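Flavodoxin, WrbA-like protein (Agrobacterium tumefaciens, PDB 3D7N) probably binds FMN and, as a WrbA-like flavodoxin, transfers electrons, consistent with NAD(P)H:quinone dehydrogenase activity. Local coordinates at residues I58-T64 and V93-N99. Residues are numbered along the deposited sequence; the frame is centred on the assembly and turned at random.
Sequences IIFGTPT and VFGGFTN
Strands 58-64 and 93-99 run parallel, their short axes 4.4 Å apart at closest and 17° from aligned. Five backbone hydrogen bonds zip them from Ile-58 N to Val-93 O as far as Thr-62 N to Phe-97 O, with Phe-60 bonding through its N to Gly-95 O and through its O to Phe-97 N (2.9 Å). Beyond this ladder a side chain takes over: Thr-98 turns its OG1 anti to the backbone N (chi1 -162°) and donates to Thr-62 O at 2.6 Å, while Thr-64 OG1 lies 2.8 Å from Thr-98 OG1 and is hydrogen-bonded with Thr-110 OG1.

On the face that carries Thr-62 and Thr-98, Ile-58 runs alongside Phe-94, its CB and CD1 both against ring atom CE1, and the Phe-60 ring meets the Phe-94 ring at an oblique 36°, with Phe-60 CE2 3.4 Å from Phe-94 CD1. Helix 104-120 covers this layer, Leu-117 touching Phe-60 and Ala-118 touching Phe-94. Across the sheet, Phe-97, with CG between its backbone N and carbonyl carbon, folds its ring over Gly-61, whose CA makes a CH-pi contact 3.6 Å from the ring centroid. Ile-59 CG2 meets the edge of that ring, and Val-27 of helix 19-31 packs on Ile-59. Helices on both faces of a largely parallel sheet, with strand 57-65 set between strands 9-13 and 93-100, mark the three-layer alpha/beta/alpha core of the flavodoxin-like fold.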
loop_
_atom_site.group_PDB
_atom_site.type_symbol
_atom_site.label_atom_id
_atom_site.label_comp_id
_atom_site.label_asym_id
_atom_site.label_seq_id
_atom_site.Cartn_x
_atom_site.Cartn_y
_atom_site.Cartn_z
ATOM N N ILE A 58 -3.128 21.576 -6.033
ATOM C CA ILE A 58 -4.350 20.964 -5.457
ATOM C C ILE A 58 -3.897 20.130 -4.288
ATOM O O ILE A 58 -3.035 19.253 -4.434
ATOM C CB ILE A 58 -5.118 20.045 -6.454
ATOM C CG1 ILE A 58 -5.530 20.844 -7.694
ATOM C CG2 ILE A 58 -6.344 19.450 -5.793
ATOM C CD1 ILE A 58 -6.072 19.995 -8.874
ATOM N N ILE A 59 -4.428 20.465 -3.121
ATOM C CA ILE A 59 -4.124 19.738 -1.913
ATOM C C ILE A 59 -5.416 19.067 -1.454
ATOM O O ILE A 59 -6.403 19.714 -1.199
ATOM C CB ILE A 59 -3.552 20.638 -0.798
ATOM C CG1 ILE A 59 -2.379 21.481 -1.323
ATOM C CG2 ILE A 59 -3.114 19.788 0.422
ATOM C CD1 ILE A 59 -1.738 22.442 -0.222
ATOM N N PHE A 60 -5.362 17.754 -1.368
ATOM C CA PHE A 60 -6.471 16.911 -0.996
ATOM C C PHE A 60 -6.546 16.692 0.528
ATOM O O PHE A 60 -5.580 16.302 1.147
ATOM C CB PHE A 60 -6.246 15.530 -1.617
ATOM C CG PHE A 60 -6.274 15.487 -3.157
ATOM C CD1 PHE A 60 -7.275 16.053 -3.872
ATOM C CD2 PHE A 60 -5.304 14.789 -3.853
ATOM C CE1 PHE A 60 -7.285 15.967 -5.275
ATOM C CE2 PHE A 60 -5.333 14.670 -5.217
ATOM C CZ PHE A 60 -6.314 15.258 -5.930
ATOM N N GLY A 61 -7.723 16.857 1.097
ATOM C CA GLY A 61 -7.939 16.607 2.500
ATOM C C GLY A 61 -9.013 15.574 2.785
ATOM O O GLY A 61 -10.126 15.673 2.318
ATOM N N THR A 62 -8.708 14.587 3.610
ATOM C CA THR A 62 -9.772 13.645 3.997
ATOM C C THR A 62 -9.481 12.993 5.324
ATOM O O THR A 62 -8.317 12.797 5.665
ATOM C CB THR A 62 -10.003 12.584 2.900
ATOM O OG1 THR A 62 -10.945 11.610 3.366
ATOM C CG2 THR A 62 -8.669 11.878 2.485
ATOM N N PRO A 63 -10.529 12.682 6.079
ATOM C CA PRO A 63 -10.462 11.779 7.226
ATOM C C PRO A 63 -10.021 10.398 6.796
ATOM O O PRO A 63 -10.138 10.103 5.653
ATOM C CB PRO A 63 -11.920 11.703 7.737
ATOM C CG PRO A 63 -12.699 12.729 6.996
ATOM C CD PRO A 63 -11.879 13.248 5.875
ATOM N N THR A 64 -9.509 9.596 7.724
ATOM C CA THR A 64 -9.213 8.204 7.501
ATOM C C THR A 64 -10.269 7.521 8.286
ATOM O O THR A 64 -10.440 7.791 9.463
ATOM C CB THR A 64 -7.853 7.802 8.031
ATOM O OG1 THR A 64 -6.847 8.404 7.217
ATOM C CG2 THR A 64 -7.650 6.215 8.047
ATOM N N VAL A 93 0.841 20.671 -9.301
ATOM C CA VAL A 93 1.508 20.266 -8.059
ATOM C C VAL A 93 0.420 19.807 -7.086
ATOM O O VAL A 93 -0.572 20.496 -6.925
ATOM C CB VAL A 93 2.294 21.449 -7.445
ATOM C CG1 VAL A 93 2.802 21.109 -6.056
ATOM C CG2 VAL A 93 3.463 21.910 -8.411
ATOM N N PHE A 94 0.584 18.613 -6.499
ATOM C CA PHE A 94 -0.353 18.032 -5.549
ATOM C C PHE A 94 0.319 17.812 -4.166
ATOM O O PHE A 94 1.554 17.610 -4.066
ATOM C CB PHE A 94 -0.862 16.675 -6.073
ATOM C CG PHE A 94 -1.830 16.765 -7.216
ATOM C CD1 PHE A 94 -3.216 16.681 -6.991
ATOM C CD2 PHE A 94 -1.384 16.917 -8.507
ATOM C CE1 PHE A 94 -4.125 16.789 -8.071
ATOM C CE2 PHE A 94 -2.284 17.005 -9.583
ATOM C CZ PHE A 94 -3.639 16.967 -9.363
ATOM N N GLY A 95 -0.508 17.899 -3.120
ATOM C CA GLY A 95 -0.190 17.416 -1.792
ATOM C C GLY A 95 -1.461 16.851 -1.120
ATOM O O GLY A 95 -2.539 16.832 -1.714
ATOM N N GLY A 96 -1.342 16.371 0.119
ATOM C CA GLY A 96 -2.488 15.810 0.809
ATOM C C GLY A 96 -2.353 15.908 2.304
ATOM O O GLY A 96 -1.280 16.229 2.825
ATOM N N PHE A 97 -3.455 15.631 2.986
ATOM C CA PHE A 97 -3.419 15.439 4.403
ATOM C C PHE A 97 -4.572 14.605 4.903
ATOM O O PHE A 97 -5.589 14.473 4.259
ATOM C CB PHE A 97 -3.405 16.801 5.124
ATOM C CG PHE A 97 -4.527 17.712 4.734
ATOM C CD1 PHE A 97 -5.658 17.804 5.519
ATOM C CD2 PHE A 97 -4.442 18.484 3.583
ATOM C CE1 PHE A 97 -6.701 18.634 5.133
ATOM C CE2 PHE A 97 -5.477 19.283 3.204
ATOM C CZ PHE A 97 -6.604 19.359 3.988
ATOM N N THR A 98 -4.395 14.068 6.095
ATOM C CA THR A 98 -5.405 13.251 6.712
ATOM C C THR A 98 -5.314 13.362 8.223
ATOM O O THR A 98 -4.350 13.837 8.767
ATOM C CB THR A 98 -5.356 11.748 6.220
ATOM O OG1 THR A 98 -6.613 11.107 6.533
ATOM C CG2 THR A 98 -4.170 10.938 6.843
ATOM N N ASN A 99 -6.363 12.902 8.896
ATOM C CA ASN A 99 -6.417 12.941 10.352
ATOM C C ASN A 99 -7.448 11.970 10.917
ATOM O O ASN A 99 -8.595 11.938 10.469
ATOM C CB ASN A 99 -6.710 14.362 10.839
ATOM C CG ASN A 99 -8.153 14.768 10.615
ATOM O OD1 ASN A 99 -8.974 14.718 11.531
ATOM N ND2 ASN A 99 -8.470 15.175 9.391
#